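Local coordinates for protein paraflagellar rod component (Trypanosoma brucei, PDB 2Q0X) that is of unknown function but adopts the alpha/beta-hydrolase fold and is named as a component of the paraflagellar rod, at residues Gly83-Ala91 against Pro189-Phe197; Leu121-Ser129 against Arg217-Val225. All coordinates share one frame; numbering follows the deposited sequence.

Interaction 1. Residues Gly83-Ala91 against Pro189-Phe197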
# COMPACT_ATOMS: atom_id res chain seq x y z
N GLY A 83 6.44 11.29 0.41
CA GLY A 83 6.76 12.71 0.49
C GLY A 83 7.53 13.10 1.74
O GLY A 83 8.70 13.46 1.65
N PRO A 84 6.89 13.00 2.92
CA PRO A 84 5.55 12.50 3.22
C PRO A 84 4.44 13.52 2.94
O PRO A 84 4.59 14.70 3.20
CB PRO A 84 5.63 12.20 4.72
CG PRO A 84 6.61 13.20 5.24
CD PRO A 84 7.59 13.46 4.14
N GLN A 85 3.32 13.02 2.44
CA GLN A 85 2.26 13.85 1.85
C GLN A 85 1.21 14.30 2.88
O GLN A 85 0.66 13.48 3.61
CB GLN A 85 1.57 13.04 0.75
CG GLN A 85 0.79 13.87 -0.23
CD GLN A 85 0.55 13.16 -1.56
OE1 GLN A 85 1.10 13.56 -2.59
NE2 GLN A 85 -0.27 12.11 -1.53
N ASP A 86 0.92 15.60 2.92
CA ASP A 86 -0.21 16.14 3.72
C ASP A 86 -1.58 15.85 3.07
O ASP A 86 -1.65 15.22 1.99
CB ASP A 86 -0.02 17.64 4.02
CG ASP A 86 -0.35 18.56 2.84
OD1 ASP A 86 -0.75 18.08 1.76
OD2 ASP A 86 -0.20 19.79 3.01
N HIS A 87 -2.65 16.31 3.72
CA HIS A 87 -3.99 15.88 3.33
C HIS A 87 -4.50 16.58 2.07
O HIS A 87 -5.29 16.00 1.33
CB HIS A 87 -5.00 15.99 4.50
CG HIS A 87 -5.64 17.33 4.65
ND1 HIS A 87 -5.00 18.42 5.20
CD2 HIS A 87 -6.90 17.75 4.35
CE1 HIS A 87 -5.82 19.46 5.19
NE2 HIS A 87 -6.98 19.07 4.70
N ALA A 88 -4.04 17.80 1.83
CA ALA A 88 -4.43 18.53 0.61
C ALA A 88 -3.91 17.83 -0.65
O ALA A 88 -4.58 17.81 -1.68
CB ALA A 88 -3.95 20.00 0.67
N HIS A 89 -2.70 17.27 -0.57
CA HIS A 89 -2.10 16.59 -1.71
C HIS A 89 -2.69 15.21 -1.95
O HIS A 89 -2.93 14.86 -3.09
CB HIS A 89 -0.58 16.54 -1.57
CG HIS A 89 0.08 17.87 -1.71
ND1 HIS A 89 -0.06 18.87 -0.77
CD2 HIS A 89 0.89 18.37 -2.67
CE1 HIS A 89 0.63 19.93 -1.16
NE2 HIS A 89 1.22 19.66 -2.31
N ASP A 90 -2.95 14.45 -0.89
CA ASP A 90 -3.72 13.21 -0.98
C ASP A 90 -5.07 13.45 -1.67
O ASP A 90 -5.45 12.71 -2.58
CB ASP A 90 -4.00 12.62 0.41
CG ASP A 90 -2.94 11.62 0.89
OD1 ASP A 90 -2.06 11.16 0.13
OD2 ASP A 90 -3.02 11.26 2.09
N ALA A 91 -5.79 14.48 -1.19
CA ALA A 91 -7.08 14.92 -1.75
C ALA A 91 -6.98 15.21 -3.24
O ALA A 91 -7.81 14.74 -4.02
CB ALA A 91 -7.56 16.19 -1.03
N PRO A 189 2.66 12.49 11.24
CA PRO A 189 2.66 13.92 11.56
C PRO A 189 2.32 14.81 10.35
O PRO A 189 1.57 15.78 10.50
CB PRO A 189 4.08 14.19 12.07
CG PRO A 189 4.55 12.86 12.60
CD PRO A 189 3.88 11.81 11.72
N ALA A 190 2.83 14.45 9.17
CA ALA A 190 2.57 15.21 7.96
C ALA A 190 1.09 15.28 7.62
O ALA A 190 0.64 16.27 7.09
CB ALA A 190 3.35 14.64 6.79
N ARG A 191 0.34 14.23 7.92
CA ARG A 191 -1.11 14.27 7.69
C ARG A 191 -1.83 15.18 8.70
O ARG A 191 -2.78 15.86 8.34
CB ARG A 191 -1.71 12.85 7.68
CG ARG A 191 -1.52 12.14 6.34
CD ARG A 191 -2.44 12.71 5.24
NE ARG A 191 -3.87 12.59 5.58
CZ ARG A 191 -4.62 11.50 5.39
NH1 ARG A 191 -4.11 10.40 4.85
NH2 ARG A 191 -5.89 11.51 5.76
N LEU A 192 -1.34 15.24 9.93
CA LEU A 192 -1.92 16.12 10.93
C LEU A 192 -1.54 17.60 10.69
O LEU A 192 -2.35 18.51 10.97
CB LEU A 192 -1.51 15.68 12.34
CG LEU A 192 -2.24 14.48 12.98
CD1 LEU A 192 -1.46 13.95 14.18
CD2 LEU A 192 -3.68 14.87 13.40
N ALA A 193 -0.34 17.83 10.14
CA ALA A 193 0.24 19.18 10.04
C ALA A 193 -0.46 20.13 9.05
O ALA A 193 -0.47 21.34 9.24
CB ALA A 193 1.74 19.10 9.72
N GLY A 194 -1.06 19.58 8.00
CA GLY A 194 -1.76 20.41 7.01
C GLY A 194 -3.12 20.90 7.46
O GLY A 194 -3.76 21.67 6.74
N GLY A 195 -3.57 20.49 8.64
CA GLY A 195 -4.84 20.97 9.17
C GLY A 195 -5.99 20.06 8.77
O GLY A 195 -5.87 18.83 8.81
N GLY A 196 -7.12 20.68 8.42
CA GLY A 196 -8.33 19.96 8.08
C GLY A 196 -8.89 19.22 9.28
O GLY A 196 -8.62 19.58 10.41
N PHE A 197 -9.64 18.14 9.01
CA PHE A 197 -10.25 17.33 10.07
C PHE A 197 -9.93 15.86 9.85
O PHE A 197 -10.56 15.22 8.99
CB PHE A 197 -11.77 17.51 10.08
CG PHE A 197 -12.19 18.92 10.09
CD1 PHE A 197 -12.30 19.61 11.29
CD2 PHE A 197 -12.46 19.59 8.91
CE1 PHE A 197 -12.68 20.93 11.30
CE2 PHE A 197 -12.83 20.91 8.91
CZ PHE A 197 -12.95 21.59 10.12
O HOH W 1 -2.55 17.52 6.43
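The N-terminal end of helix 87-104 meets the short helix 189-193 at the rim of the alpha/beta-hydrolase core, where His87 and Asp90 border Arg191. Asp86 is the N-cap of the longer helix: its OD1 accepts from both His89 N and His89 ND1, which reach it from opposite faces of the carboxylate plane. The backbone comes close here, Asp86 CA lying 3.5 Å from Ala190 O in a CA-H...O contact. Ala190 turns its methyl toward Pro84, with CB 3.9 Å from Pro84 CG, and Leu177 of the second subunit packs on the same proline.

Arg191 folds back through bends at chi2 and chi3 (-73° and -60°), which carries its CD past Gln85 O and its NH1 to 3.1 Å from Asp90 OD2. In this salt bridge the carboxylate and guanidinium planes stand nearly perpendicular, 82° apart. The charged ends have further partners: Ser77 OG bonds both Asp90 OD2 and Arg191 NH1, and Gln120 takes Arg191 NH2. On its other oxygen, Asp90 accepts Gln85 NE2 at OD1, 2.6 Å away.

His87 lies along the glycine run that follows the short helix, with CE1 3.4 Å from Gly194 O at the ring edge. Also at that edge, ND1 meets water 1, which accepts from His87 N and donates to Arg191 O; Gly194 N adds a weak bond. The water thus ties the first turn of one helix to the C-terminal end of the other.

Helix 189-193 belongs to the long insertion between strands 135-143 and 227-232, the place where many alpha/beta hydrolases carry a lid, and the contact is consistent with such a cap resting on the core.

Interaction 2. Residues Leu121-Ser129 against Arg217-Val225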
# COMPACT_ATOMS: atom_id res chain seq x y z
N LEU A 121 -9.69 13.65 3.79
CA LEU A 121 -9.53 13.93 2.38
C LEU A 121 -10.85 14.36 1.75
O LEU A 121 -10.86 15.18 0.85
CB LEU A 121 -8.97 12.70 1.66
CG LEU A 121 -7.66 12.11 2.23
CD1 LEU A 121 -7.07 11.14 1.21
CD2 LEU A 121 -6.66 13.19 2.62
N VAL A 122 -11.96 13.81 2.23
CA VAL A 122 -13.24 14.10 1.63
C VAL A 122 -13.63 15.56 1.87
O VAL A 122 -14.13 16.19 0.94
CB VAL A 122 -14.34 13.11 2.10
CG1 VAL A 122 -15.75 13.57 1.68
CG2 VAL A 122 -14.05 11.71 1.56
N PHE A 123 -13.39 16.09 3.07
CA PHE A 123 -13.77 17.47 3.37
C PHE A 123 -12.96 18.44 2.52
O PHE A 123 -13.52 19.41 1.97
CB PHE A 123 -13.64 17.81 4.86
CG PHE A 123 -14.69 17.15 5.73
CD1 PHE A 123 -16.01 17.55 5.66
CD2 PHE A 123 -14.36 16.10 6.59
CE1 PHE A 123 -16.99 16.95 6.44
CE2 PHE A 123 -15.33 15.49 7.37
CZ PHE A 123 -16.64 15.92 7.30
N GLU A 124 -11.67 18.15 2.39
CA GLU A 124 -10.75 18.89 1.52
C GLU A 124 -11.15 18.80 0.05
O GLU A 124 -11.18 19.82 -0.67
CB GLU A 124 -9.34 18.35 1.73
CG GLU A 124 -8.26 19.10 1.02
CD GLU A 124 -8.14 20.55 1.46
OE1 GLU A 124 -8.42 20.86 2.66
OE2 GLU A 124 -7.75 21.36 0.60
N LEU A 125 -11.48 17.59 -0.40
CA LEU A 125 -11.99 17.37 -1.76
C LEU A 125 -13.22 18.20 -2.04
O LEU A 125 -13.25 18.93 -3.01
CB LEU A 125 -12.35 15.89 -2.00
CG LEU A 125 -11.33 15.02 -2.74
CD1 LEU A 125 -11.80 13.55 -2.85
CD2 LEU A 125 -11.07 15.58 -4.09
N LEU A 126 -14.24 18.06 -1.20
CA LEU A 126 -15.54 18.70 -1.39
C LEU A 126 -15.49 20.23 -1.46
O LEU A 126 -16.34 20.84 -2.11
CB LEU A 126 -16.53 18.24 -0.31
CG LEU A 126 -17.32 16.98 -0.68
CD1 LEU A 126 -16.44 15.89 -1.18
CD2 LEU A 126 -18.07 16.48 0.50
N GLU A 127 -14.50 20.86 -0.82
CA GLU A 127 -14.33 22.29 -0.92
C GLU A 127 -13.51 22.72 -2.14
O GLU A 127 -13.72 23.81 -2.64
CB GLU A 127 -13.78 22.89 0.38
CG GLU A 127 -12.33 22.58 0.74
CD GLU A 127 -11.80 23.45 1.91
OE1 GLU A 127 -10.59 23.83 1.90
OE2 GLU A 127 -12.61 23.75 2.83
N ASN A 128 -12.63 21.85 -2.64
CA ASN A 128 -11.70 22.23 -3.72
C ASN A 128 -11.78 21.39 -5.02
O ASN A 128 -11.00 21.64 -5.94
CB ASN A 128 -10.26 22.18 -3.20
CG ASN A 128 -9.96 23.27 -2.18
OD1 ASN A 128 -10.22 24.46 -2.41
ND2 ASN A 128 -9.42 22.87 -1.03
N SER A 129 -12.66 20.40 -5.10
CA SER A 129 -12.69 19.52 -6.27
C SER A 129 -12.92 20.28 -7.60
O SER A 129 -13.71 21.23 -7.65
CB SER A 129 -13.75 18.45 -6.14
OG SER A 129 -13.74 17.56 -7.25
N ARG A 217 -19.07 24.72 9.70
CA ARG A 217 -19.15 25.34 8.38
C ARG A 217 -18.01 24.89 7.51
O ARG A 217 -18.17 24.76 6.31
CB ARG A 217 -19.11 26.88 8.46
CG ARG A 217 -20.23 27.52 9.23
CD ARG A 217 -21.61 27.17 8.64
NE ARG A 217 -22.65 27.99 9.29
CZ ARG A 217 -23.96 27.87 9.10
NH1 ARG A 217 -24.47 27.00 8.23
NH2 ARG A 217 -24.77 28.66 9.77
N ARG A 218 -16.86 24.70 8.13
CA ARG A 218 -15.65 24.25 7.44
C ARG A 218 -15.64 22.75 7.13
O ARG A 218 -14.89 22.31 6.27
CB ARG A 218 -14.43 24.61 8.28
CG ARG A 218 -14.16 26.12 8.37
CD ARG A 218 -13.16 26.44 9.47
NE ARG A 218 -13.78 26.99 10.69
CZ ARG A 218 -13.11 27.33 11.80
NH1 ARG A 218 -11.78 27.17 11.86
NH2 ARG A 218 -13.75 27.83 12.86
N SER A 219 -16.44 21.97 7.85
CA SER A 219 -16.54 20.53 7.67
C SER A 219 -17.84 20.16 6.95
O SER A 219 -17.88 20.19 5.73
CB SER A 219 -16.39 19.79 9.03
OG SER A 219 -17.46 20.04 9.93
N VAL A 220 -18.90 19.82 7.67
CA VAL A 220 -20.16 19.42 7.02
C VAL A 220 -20.80 20.54 6.15
O VAL A 220 -21.54 20.26 5.19
CB VAL A 220 -21.18 18.83 8.03
CG1 VAL A 220 -20.63 17.52 8.63
CG2 VAL A 220 -21.55 19.84 9.13
N GLY A 221 -20.50 21.79 6.47
CA GLY A 221 -20.96 22.93 5.67
C GLY A 221 -20.51 22.93 4.22
O GLY A 221 -21.22 23.45 3.38
N VAL A 222 -19.34 22.34 3.92
CA VAL A 222 -18.84 22.26 2.54
C VAL A 222 -19.52 21.17 1.71
O VAL A 222 -19.37 21.14 0.50
CB VAL A 222 -17.31 22.06 2.46
CG1 VAL A 222 -16.57 23.18 3.25
CG2 VAL A 222 -16.90 20.64 2.91
N ILE A 223 -20.24 20.26 2.37
CA ILE A 223 -20.90 19.14 1.72
C ILE A 223 -22.27 19.62 1.25
O ILE A 223 -23.12 19.96 2.08
CB ILE A 223 -21.06 17.93 2.70
CG1 ILE A 223 -19.69 17.45 3.22
CG2 ILE A 223 -21.77 16.76 2.05
CD1 ILE A 223 -19.79 16.22 4.10
N LYS A 224 -22.46 19.67 -0.06
CA LYS A 224 -23.65 20.28 -0.66
C LYS A 224 -24.59 19.24 -1.26
O LYS A 224 -25.54 19.58 -1.97
CB LYS A 224 -23.25 21.25 -1.77
CG LYS A 224 -22.15 22.24 -1.39
CD LYS A 224 -22.58 23.13 -0.27
CE LYS A 224 -21.78 24.44 -0.27
NZ LYS A 224 -21.86 25.07 1.09
N VAL A 225 -24.34 17.98 -0.95
CA VAL A 225 -25.11 16.87 -1.48
C VAL A 225 -25.47 15.96 -0.32
O VAL A 225 -24.98 16.15 0.79
CB VAL A 225 -24.32 16.12 -2.60
CG1 VAL A 225 -24.03 17.10 -3.76
CG2 VAL A 225 -23.04 15.47 -2.05
O HOH W 2 -13.00 21.51 4.50
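Phe123 lays one ring face against Ser219, whose CB stands over it 4.2 Å from the ring centroid and 22° off the normal, a CH-pi contact displaced toward the rim. Chi1 of -71° sets CG beside the backbone N and anti to the carbonyl carbon, and chi2 of -70° turns the ring so that a face meets Ser219. Its CD1 comes within 3.2 Å of Ser219 O, while Val222 CG2 sits at the ring edge and Ile223 CD1 approaches CE1 obliquely at 3.7 Å.

One turn further along helix 119-128, Leu126 points toward the 3-10 turn 220-222 and the Ile223 that follows it. Its CD2 branch presses on Ile223 CG1 at 3.3 Å, tighter than ordinary van der Waals contact, the two side chains crossing at a slant. Val222 spreads its two methyls over the helix: CG2 lies 4.0 Å from Leu126 CB, and CG1 is equally far from Glu127 CB.

At the margin, water 2 lies 2.8 Å from Glu127 OE2 and close to Arg218 O and can donate to either; other acceptors compete for its two protons, and the bridge may be incomplete. Ser219 OG turns to Ala203 O, and Arg218 forms a salt bridge with Asp214.

With no direct hydrogen bond between the segments, cohesion comes from close apolar fit and one aromatic face, and any polar link probably runs through a water at the border.

How the interactions relate
The four segments alternate along the chain, 83-91, 121-129, 189-197 and 217-225, so the two contacts cross in sequence, their centres 15 Å apart. In each, a core helix, 87-104 or 119-128, receives part of the chain between strands 135-143 and 227-232. The core helices also pack on each other: His87 NE2 lies 3.1 Å from Glu124 OE1, and Leu121 CD2 rests on Asp90 CB. On the inserted side Phe197 touches Arg218 and Ser219. Helix 119-128 follows strand 110-115, as the helix after the nucleophile elbow does in this fold. Both contacts thus seat the insertion on two adjacent helices of the core.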